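Local structure of protein-tyrosine-phosphatase (Shewanella sp., 2Z72) at residues E263-T266 and E267-D271; G208-S211 and S212-S216; Y130-D133 and Q134-R137. The protein probably hydrolyses phosphate monoesters, including phosphotyrosine in proteins, at a two-zinc centre of the calcineurin-like phosphoesterase type, and remains active in the cold. All coordinates share one frame; numbering follows the deposited sequence. Where two conformers were deposited one is given.

Along the calcineurin-like phosphoesterase chain contact 3 comes first, then contact 2, then contact 1. Contact 3 lies on helix 122-138, the crossover between parallel strands 108-111 and 142-145. Contact 2 leaves strand 203-206 for helix 212-216, and contact 1 opens helix 267-277, which leads to strand 281-284; strands 203-206 and 281-284 are parallel neighbours. These four strands are followed by the zinc ligands Asp114, Asn149, His207 and His286, so every contact lies in a connection between metal-bearing strands. The centres of contacts 1 and 2 are about 13 Å apart, bridged by a probable Glu269-Ser212 hydrogen bond; that of contact 3 is about 37 and 31 Å from them, across the chain's centre.

Contact 1 (E263-T266 and E267-D271); sequences ETFT and EAELD
The start of helix 267-277, with Thr266 at its N-cap, brings Phe265 and Thr266 against Glu269 and Leu270. Thr266 O accepts a nearly straight bond from Leu270 N (3.0 Å, 162°), in the carbonyl plane, and a weaker one from Glu269 N. Threonine, like serine, is common at N-caps because of its short hydroxyl side chain; here OG1 of Thr266 lies beside the first turn, 3.5 Å from Glu269 CB. Phe265 CG lies opposite the backbone N (chi1 -167°), which carries the ring against Glu269 and Leu270. There CE1 touches Leu270 CB at 3.7 Å, while CE2 approaches Glu269 CD at 3.5 Å, with ring and carboxylate planes 45° apart. Tyr260 meets the Phe265 ring and Phe296 touches Leu270. Glu269, extended beyond CG, runs across Phe265 at about a right angle, and its OE1 accepts from a water at 2.5 Å that in turn accepts from Thr266 N. Glu269 OE2 hydrogen-bonds Ser212 OG; Glu267 OE2 hydrogen-bonds His297, and Glu267 OE1 forms a salt bridge to Lys299. With both carboxylate oxygens engaged, the Glu269 group is held against rotation, and its negative charge would probably be favoured by the helix dipole.

Contact 2 (G208-S211 and S212-S216); sequences GGIS and SEWIS
Ser211 and Trp214 meet where the loop 208-211 turns into helix 212-216. Ser211 O accepts from Trp214 N at 3.1 Å, with an N-H...O angle of 145°; the donor stands 50° above the carbonyl plane, a bent approach that goes with a tight first turn. The hydroxyl of Ser211 lies between its own N and carbonyl carbon (chi1 66°), which brings OG within 3.8 Å of Glu213 CB. Its hydrogen bond is made to Asn252 O, so a small polar residue serves well here: it fits beside the turn and still reaches a backbone carbonyl outside it. Asn252 also binds Glu213 OE1, whose partner oxygen OE2 forms a salt bridge to Arg217.

The stretch follows strand 203-206 of the phosphoesterase sheet, immediately after the zinc ligand His207, and carries the chain away from the metal centre: the side chain of Ile210 is already about 14 Å from a zinc ion. On the way, the backbone of Gly208 and Gly209 hydrogen-bonds that of Pro254.

Ile210 supplies the apolar half of the contact. In the conformer described, its CG2 branch rests 3.4 Å from Trp214 CB and 3.6 Å from Trp214 CG, meeting the root of the indole side chain. The broad ring runs on from there to meet Phe277 and His276 of helix 267-277, while Ile210 itself also packs on Phe277 and Pro254.

Contact 3 (Y130-D133 and Q134-R137); sequences YQLD and QQAR
Gln131 and Gln135, one helical turn apart, lay their side chains against each other at a slant, with their amide planes 24° from parallel. The nearest approach is from methylene to amide: Gln131 CG lies 3.6 Å from Gln135 NE2, whereas Gln131 OE1 is 3.8 Å from the same nitrogen. Gln135 CG stands beside its backbone N (chi1 -68°), which brings Gln135 CG to 3.3 Å from Gln131 O. An amide suits this place because it can accept and donate at once: Gln135 OE1 accepts from Trp102 N, and NE2 donates to Asn101 OD1. Leu132 crosses Gln135 at about a right angle, its CD1 methyl 3.9 Å from Gln135 OE1 in the conformer described.

Both segments belong to helix 122-138, the crossover of a beta-alpha-beta unit between the parallel strands 108-111 and 142-145. Leu132 and Ala136 touch Val143 on the second strand, and Trp102 as well; the small Ala136 methyl sits 3.3 Å from Leu132 O. Regular i to i+4 bonds hold the turn, among them Gln135 N to Gln131 O (2.9 Å, 166°) and Ala136 N to Leu132 O (2.8 Å).

Asp133 and Arg137, though opposite in charge, do not pair: Asp133 OD1 and Arg137 NH1 are 6.8 Å apart. Asp133 OD2 takes a salt bridge from Lys194 and a hydrogen bond from Trp190 NE1, while Arg137 salt-bridges Glu58 and hydrogen-bonds Gln61.

Contact 1 (E263-T266 and E267-D271)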
ATOM      1  N   GLU A 263      -8.047 -17.979  16.189  1.00 16.87           N
ATOM      2  CA  GLU A 263      -7.637 -19.252  16.703  1.00 18.36           C
ATOM      3  C   GLU A 263      -8.572 -20.396  16.276  1.00 19.63           C
ATOM      4  O   GLU A 263      -8.194 -21.555  16.425  1.00 23.13           O
ATOM      5  CB  GLU A 263      -7.634 -19.300  18.255  0.57 21.90           C
ATOM      6  CG  GLU A 263      -6.266 -19.323  18.860  0.57 24.66           C
ATOM      7  CD  GLU A 263      -6.106 -19.657  20.332  0.57 15.94           C
ATOM      8  OE1 GLU A 263      -5.331 -20.604  20.584  0.57 10.24           O
ATOM      9  OE2 GLU A 263      -6.707 -18.939  21.126  0.57 19.46           O
ATOM     10  N   THR A 264      -9.747 -20.159  15.756  1.00 21.26           N
ATOM     11  CA  THR A 264     -10.612 -21.222  15.269  1.00 23.22           C
ATOM     12  C   THR A 264     -10.581 -21.495  13.788  1.00 22.43           C
ATOM     13  O   THR A 264     -11.169 -22.463  13.312  1.00 25.81           O
ATOM     14  CB  THR A 264     -12.091 -20.883  15.585  1.00 23.10           C
ATOM     15  OG1 THR A 264     -12.445 -19.581  15.169  1.00 29.56           O
ATOM     16  CG2 THR A 264     -12.191 -20.920  17.102  1.00 34.29           C
ATOM     17  N   PHE A 265      -9.970 -20.591  13.025  1.00 21.42           N
ATOM     18  CA  PHE A 265      -9.816 -20.817  11.602  1.00 22.69           C
ATOM     19  C   PHE A 265      -8.954 -22.020  11.388  1.00 23.01           C
ATOM     20  O   PHE A 265      -7.908 -22.253  12.008  1.00 26.86           O
ATOM     21  CB  PHE A 265      -9.144 -19.576  10.996  1.00 24.24           C
ATOM     22  CG  PHE A 265      -9.222 -19.584   9.479  1.00 22.33           C
ATOM     23  CD1 PHE A 265      -8.086 -19.808   8.749  1.00 20.93           C
ATOM     24  CD2 PHE A 265     -10.419 -19.382   8.798  1.00 26.65           C
ATOM     25  CE1 PHE A 265      -8.057 -19.814   7.353  1.00 23.05           C
ATOM     26  CE2 PHE A 265     -10.409 -19.400   7.425  1.00 28.17           C
ATOM     27  CZ  PHE A 265      -9.269 -19.669   6.728  1.00 25.00           C
ATOM     28  N   THR A 266      -9.453 -22.846  10.455  1.00 24.79           N
ATOM     29  CA  THR A 266      -8.786 -24.118  10.275  1.00 26.35           C
ATOM     30  C   THR A 266      -8.072 -24.164   8.935  1.00 24.82           C
ATOM     31  O   THR A 266      -8.465 -23.509   7.973  1.00 22.51           O
ATOM     32  CB  THR A 266      -9.784 -25.282  10.277  1.00 32.80           C
ATOM     33  OG1 THR A 266     -10.877 -24.998   9.377  1.00 32.14           O
ATOM     34  CG2 THR A 266     -10.461 -25.384  11.622  1.00 41.31           C
ATOM     35  N   GLU A 267      -6.983 -24.945   8.926  1.00 24.80           N
ATOM     36  CA  GLU A 267      -6.241 -25.154   7.704  1.00 23.53           C
ATOM     37  C   GLU A 267      -7.091 -25.783   6.634  1.00 24.31           C
ATOM     38  O   GLU A 267      -6.940 -25.461   5.452  1.00 22.23           O
ATOM     39  CB  GLU A 267      -5.040 -26.018   8.013  1.00 25.23           C
ATOM     40  CG  GLU A 267      -4.015 -26.028   6.937  1.00 23.88           C
ATOM     41  CD  GLU A 267      -2.593 -26.402   7.305  1.00 25.08           C
ATOM     42  OE1 GLU A 267      -1.912 -26.942   6.411  1.00 28.90           O
ATOM     43  OE2 GLU A 267      -2.146 -26.116   8.445  1.00 34.05           O
ATOM     44  N   ALA A 268      -7.973 -26.675   6.974  1.00 25.86           N
ATOM     45  CA  ALA A 268      -8.914 -27.242   5.971  1.00 22.79           C
ATOM     46  C   ALA A 268      -9.704 -26.189   5.206  1.00 20.95           C
ATOM     47  O   ALA A 268      -9.905 -26.158   4.015  1.00 20.54           O
ATOM     48  CB  ALA A 268      -9.847 -28.225   6.649  1.00 28.49           C
ATOM     49  N   GLU A 269     -10.171 -25.186   5.886  1.00 19.97           N
ATOM     50  CA  GLU A 269     -10.963 -24.068   5.402  1.00 20.35           C
ATOM     51  C   GLU A 269     -10.030 -23.233   4.519  1.00 18.83           C
ATOM     52  O   GLU A 269     -10.406 -22.872   3.399  1.00 17.23           O
ATOM     53  CB  GLU A 269     -11.542 -23.152   6.490  1.00 24.26           C
ATOM     54  CG  GLU A 269     -12.592 -22.170   6.052  1.00 29.02           C
ATOM     55  CD  GLU A 269     -13.409 -21.098   6.658  1.00 32.26           C
ATOM     56  OE1 GLU A 269     -13.507 -21.116   7.910  1.00 33.55           O
ATOM     57  OE2 GLU A 269     -13.950 -20.244   5.849  1.00 35.82           O
ATOM     58  N   LEU A 270      -8.803 -23.027   5.005  1.00 18.48           N
ATOM     59  CA  LEU A 270      -7.832 -22.331   4.145  1.00 16.94           C
ATOM     60  C   LEU A 270      -7.597 -23.055   2.824  1.00 18.14           C
ATOM     61  O   LEU A 270      -7.537 -22.399   1.768  1.00 15.81           O
ATOM     62  CB  LEU A 270      -6.530 -22.157   4.933  1.00 19.18           C
ATOM     63  CG  LEU A 270      -5.434 -21.391   4.254  1.00 17.07           C
ATOM     64  CD1 LEU A 270      -5.856 -19.942   3.954  1.00 18.30           C
ATOM     65  CD2 LEU A 270      -4.231 -21.379   5.168  1.00 19.93           C
ATOM     66  N   ASP A 271      -7.493 -24.372   2.894  1.00 16.44           N
ATOM     67  CA  ASP A 271      -7.267 -25.136   1.686  1.00 17.70           C
ATOM     68  C   ASP A 271      -8.358 -24.891   0.677  1.00 16.30           C
ATOM     69  O   ASP A 271      -8.080 -24.832  -0.521  1.00 17.04           O
ATOM     70  CB  ASP A 271      -7.180 -26.646   1.981  1.00 20.99           C
ATOM     71  CG  ASP A 271      -5.916 -27.008   2.714  1.00 24.45           C
ATOM     72  OD1 ASP A 271      -4.905 -26.289   2.583  1.00 24.36           O
ATOM     73  OD2 ASP A 271      -5.963 -28.099   3.361  1.00 28.71           O
TER
HETATM   74  O   HOH W   1     -12.557 -22.651   9.600  1.00 39.27           O

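Contact 2 (G208-S211 and S212-S216)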
ATOM      1  N   GLY A 208      -6.248  -7.685   3.990  1.00  9.64           N
ATOM      2  CA  GLY A 208      -6.836  -8.389   5.125  1.00  9.76           C
ATOM      3  C   GLY A 208      -6.866  -9.882   4.955  1.00 10.83           C
ATOM      4  O   GLY A 208      -6.238 -10.656   5.695  1.00 11.36           O
ATOM      5  N   GLY A 209      -7.609 -10.334   3.939  1.00 10.59           N
ATOM      6  CA  GLY A 209      -7.723 -11.766   3.631  1.00 11.14           C
ATOM      7  C   GLY A 209      -9.034 -12.011   2.944  1.00 10.49           C
ATOM      8  O   GLY A 209      -9.915 -11.209   2.903  1.00 11.25           O
ATOM      9  N   ILE A 210      -9.157 -13.249   2.371  1.00 12.13           N
ATOM     10  CA  ILE A 210     -10.339 -13.653   1.642  1.00 11.42           C
ATOM     11  C   ILE A 210     -11.098 -14.666   2.506  1.00 12.00           C
ATOM     12  O   ILE A 210     -10.576 -15.718   2.847  1.00 13.50           O
ATOM     13  CB  ILE A 210      -9.970 -14.223   0.263  0.61 11.98           C
ATOM     14  CG1 ILE A 210      -9.007 -13.338  -0.519  0.61 10.68           C
ATOM     15  CG2 ILE A 210     -11.261 -14.545  -0.521  0.61 12.15           C
ATOM     16  CD1 ILE A 210      -9.589 -12.004  -0.930  0.61 11.60           C
ATOM     17  N   SER A 211     -12.333 -14.317   2.798  1.00 12.41           N
ATOM     18  CA  SER A 211     -13.281 -15.142   3.527  1.00 13.75           C
ATOM     19  C   SER A 211     -14.092 -16.005   2.560  1.00 14.97           C
ATOM     20  O   SER A 211     -14.117 -15.769   1.356  1.00 14.69           O
ATOM     21  CB  SER A 211     -14.201 -14.314   4.381  1.00 14.18           C
ATOM     22  OG  SER A 211     -15.025 -13.508   3.507  1.00 15.31           O
ATOM     23  N   SER A 212     -14.774 -16.987   3.094  1.00 16.20           N
ATOM     24  CA  SER A 212     -15.569 -17.914   2.270  1.00 17.11           C
ATOM     25  C   SER A 212     -16.712 -17.195   1.591  1.00 17.04           C
ATOM     26  O   SER A 212     -17.224 -17.638   0.541  1.00 17.31           O
ATOM     27  CB  SER A 212     -16.067 -19.056   3.158  1.00 21.55           C
ATOM     28  OG  SER A 212     -14.935 -19.922   3.377  1.00 27.06           O
ATOM     29  N   GLU A 213     -17.125 -16.048   2.116  1.00 16.34           N
ATOM     30  CA  GLU A 213     -18.190 -15.219   1.445  1.00 16.47           C
ATOM     31  C   GLU A 213     -17.778 -14.794   0.058  1.00 14.87           C
ATOM     32  O   GLU A 213     -18.665 -14.606  -0.790  1.00 17.58           O
ATOM     33  CB  GLU A 213     -18.569 -14.032   2.344  1.00 17.29           C
ATOM     34  CG  GLU A 213     -19.639 -13.107   1.810  1.00 19.19           C
ATOM     35  CD  GLU A 213     -20.217 -12.126   2.791  1.00 19.43           C
ATOM     36  OE1 GLU A 213     -19.709 -12.134   3.921  1.00 19.49           O
ATOM     37  OE2 GLU A 213     -21.087 -11.312   2.336  1.00 20.75           O
ATOM     38  N   TRP A 214     -16.481 -14.603  -0.212  1.00 14.76           N
ATOM     39  CA  TRP A 214     -16.029 -14.323  -1.568  1.00 14.16           C
ATOM     40  C   TRP A 214     -16.569 -15.371  -2.565  1.00 16.84           C
ATOM     41  O   TRP A 214     -16.965 -15.093  -3.673  1.00 15.99           O
ATOM     42  CB  TRP A 214     -14.474 -14.296  -1.575  1.00 14.00           C
ATOM     43  CG  TRP A 214     -13.876 -14.181  -2.967  1.00 13.05           C
ATOM     44  CD1 TRP A 214     -13.652 -15.156  -3.921  1.00 14.23           C
ATOM     45  CD2 TRP A 214     -13.398 -12.963  -3.558  1.00 11.48           C
ATOM     46  NE1 TRP A 214     -13.093 -14.668  -5.039  1.00 13.05           N
ATOM     47  CE2 TRP A 214     -12.926 -13.300  -4.844  1.00 12.00           C
ATOM     48  CE3 TRP A 214     -13.334 -11.617  -3.136  1.00 13.45           C
ATOM     49  CZ2 TRP A 214     -12.407 -12.363  -5.680  1.00 11.91           C
ATOM     50  CZ3 TRP A 214     -12.799 -10.709  -4.002  1.00 13.03           C
ATOM     51  CH2 TRP A 214     -12.328 -11.040  -5.264  1.00 12.82           C
ATOM     52  N   ILE A 215     -16.415 -16.629  -2.148  1.00 17.00           N
ATOM     53  CA  ILE A 215     -16.783 -17.789  -2.989  1.00 16.62           C
ATOM     54  C   ILE A 215     -18.263 -17.870  -3.226  1.00 16.86           C
ATOM     55  O   ILE A 215     -18.747 -18.063  -4.316  1.00 17.75           O
ATOM     56  CB  ILE A 215     -16.237 -19.090  -2.333  1.00 17.06           C
ATOM     57  CG1 ILE A 215     -14.713 -19.070  -2.159  1.00 17.95           C
ATOM     58  CG2 ILE A 215     -16.738 -20.271  -3.119  1.00 20.70           C
ATOM     59  CD1 ILE A 215     -14.077 -20.266  -1.499  1.00 21.05           C
ATOM     60  N   SER A 216     -18.996 -17.620  -2.135  1.00 16.75           N
ATOM     61  CA  SER A 216     -20.459 -17.716  -2.292  1.00 18.91           C
ATOM     62  C   SER A 216     -20.999 -16.588  -3.154  1.00 17.78           C
ATOM     63  O   SER A 216     -22.011 -16.816  -3.858  1.00 20.17           O
ATOM     64  CB  SER A 216     -21.207 -17.829  -0.985  0.57 24.58           C
ATOM     65  OG  SER A 216     -20.920 -16.727  -0.179  0.57 18.92           O
TER

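Contact 3 (Y130-D133 and Q134-R137)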
ATOM      1  N   TYR A 130       5.391   6.684  -4.823  1.00  7.97           N
ATOM      2  CA  TYR A 130       5.081   7.177  -6.166  1.00  7.79           C
ATOM      3  C   TYR A 130       6.348   7.132  -7.020  1.00  7.94           C
ATOM      4  O   TYR A 130       6.381   6.631  -8.139  1.00  8.41           O
ATOM      5  CB  TYR A 130       4.499   8.548  -5.997  1.00  8.21           C
ATOM      6  CG  TYR A 130       4.062   9.312  -7.228  1.00  8.12           C
ATOM      7  CD1 TYR A 130       4.994   9.909  -8.061  1.00  8.97           C
ATOM      8  CD2 TYR A 130       2.738   9.475  -7.566  1.00  8.35           C
ATOM      9  CE1 TYR A 130       4.629  10.618  -9.190  1.00  9.49           C
ATOM     10  CE2 TYR A 130       2.332  10.211  -8.666  1.00  8.88           C
ATOM     11  CZ  TYR A 130       3.297  10.783  -9.464  1.00  9.23           C
ATOM     12  OH  TYR A 130       2.977  11.551 -10.584  1.00  9.96           O
ATOM     13  N   GLN A 131       7.443   7.699  -6.495  1.00  8.45           N
ATOM     14  CA  GLN A 131       8.708   7.668  -7.217  1.00  9.40           C
ATOM     15  C   GLN A 131       9.146   6.220  -7.454  1.00  8.76           C
ATOM     16  O   GLN A 131       9.600   5.882  -8.560  1.00  8.93           O
ATOM     17  CB  GLN A 131       9.769   8.455  -6.433  1.00 11.92           C
ATOM     18  CG  GLN A 131      11.129   8.411  -7.045  1.00 15.07           C
ATOM     19  CD  GLN A 131      12.002   9.415  -6.320  1.00 16.75           C
ATOM     20  OE1 GLN A 131      12.751   9.013  -5.413  1.00 21.33           O
ATOM     21  NE2 GLN A 131      11.931  10.681  -6.670  1.00 20.03           N
ATOM     22  N   LEU A 132       9.020   5.354  -6.454  1.00  9.41           N
ATOM     23  CA  LEU A 132       9.475   3.964  -6.618  1.00  8.46           C
ATOM     24  C   LEU A 132       8.665   3.288  -7.694  1.00  8.74           C
ATOM     25  O   LEU A 132       9.205   2.453  -8.465  1.00  9.07           O
ATOM     26  CB  LEU A 132       9.334   3.300  -5.247  0.65 10.22           C
ATOM     27  CG  LEU A 132      10.219   2.082  -5.134  0.65  8.15           C
ATOM     28  CD1 LEU A 132      11.688   2.509  -4.914  0.65  9.18           C
ATOM     29  CD2 LEU A 132       9.775   1.200  -3.993  0.65  9.69           C
ATOM     30  N   ASP A 133       7.365   3.562  -7.768  1.00  7.98           N
ATOM     31  CA  ASP A 133       6.486   3.006  -8.810  1.00  8.00           C
ATOM     32  C   ASP A 133       7.062   3.324 -10.169  1.00  8.54           C
ATOM     33  O   ASP A 133       7.241   2.446 -11.041  1.00  8.70           O
ATOM     34  CB  ASP A 133       5.096   3.578  -8.529  1.00  8.11           C
ATOM     35  CG  ASP A 133       3.887   3.037  -9.276  1.00  7.77           C
ATOM     36  OD1 ASP A 133       4.053   2.175 -10.185  1.00 10.34           O
ATOM     37  OD2 ASP A 133       2.778   3.511  -8.954  1.00  8.06           O
ATOM     38  N   GLN A 134       7.390   4.595 -10.440  1.00  8.05           N
ATOM     39  CA  GLN A 134       7.957   4.997 -11.698  1.00  8.70           C
ATOM     40  C   GLN A 134       9.321   4.357 -11.929  1.00  8.74           C
ATOM     41  O   GLN A 134       9.590   3.861 -13.037  1.00  9.35           O
ATOM     42  CB  GLN A 134       8.037   6.522 -11.802  1.00 10.52           C
ATOM     43  CG  GLN A 134       8.606   6.950 -13.151  1.00 12.59           C
ATOM     44  CD  GLN A 134       7.699   6.604 -14.343  1.00 13.62           C
ATOM     45  OE1 GLN A 134       6.678   7.211 -14.551  1.00 20.69           O
ATOM     46  NE2 GLN A 134       8.022   5.633 -15.158  1.00 16.45           N
ATOM     47  N   GLN A 135      10.190   4.362 -10.921  1.00  8.63           N
ATOM     48  CA  GLN A 135      11.503   3.798 -11.098  1.00  8.93           C
ATOM     49  C   GLN A 135      11.467   2.284 -11.399  1.00  8.99           C
ATOM     50  O   GLN A 135      12.256   1.811 -12.214  1.00  9.96           O
ATOM     51  CB  GLN A 135      12.359   4.046  -9.847  1.00  9.86           C
ATOM     52  CG  GLN A 135      12.691   5.528  -9.643  1.00 10.57           C
ATOM     53  CD  GLN A 135      13.440   5.756  -8.352  1.00 11.59           C
ATOM     54  OE1 GLN A 135      13.410   4.916  -7.449  1.00 10.97           O
ATOM     55  NE2 GLN A 135      14.138   6.889  -8.259  1.00 13.89           N
ATOM     56  N   ALA A 136      10.564   1.579 -10.718  1.00  8.45           N
ATOM     57  CA  ALA A 136      10.437   0.141 -10.943  1.00  8.73           C
ATOM     58  C   ALA A 136      10.016  -0.092 -12.409  1.00  9.67           C
ATOM     59  O   ALA A 136      10.604  -0.916 -13.091  1.00 10.42           O
ATOM     60  CB  ALA A 136       9.478  -0.475  -9.980  1.00  9.88           C
ATOM     61  N   ARG A 137       9.032   0.661 -12.869  1.00  9.59           N
ATOM     62  CA  ARG A 137       8.604   0.533 -14.254  1.00 10.75           C
ATOM     63  C   ARG A 137       9.735   0.786 -15.204  1.00 11.26           C
ATOM     64  O   ARG A 137       9.922   0.054 -16.175  1.00 12.36           O
ATOM     65  CB  ARG A 137       7.389   1.462 -14.507  1.00 11.47           C
ATOM     66  CG  ARG A 137       6.779   1.303 -15.867  1.00 13.18           C
ATOM     67  CD  ARG A 137       5.457   2.007 -16.013  1.00 13.54           C
ATOM     68  NE  ARG A 137       4.991   2.045 -17.394  1.00 16.94           N
ATOM     69  CZ  ARG A 137       3.741   2.291 -17.733  1.00 15.60           C
ATOM     70  NH1 ARG A 137       2.790   2.475 -16.830  1.00 17.61           N
ATOM     71  NH2 ARG A 137       3.371   2.340 -19.010  1.00 18.73           N
TER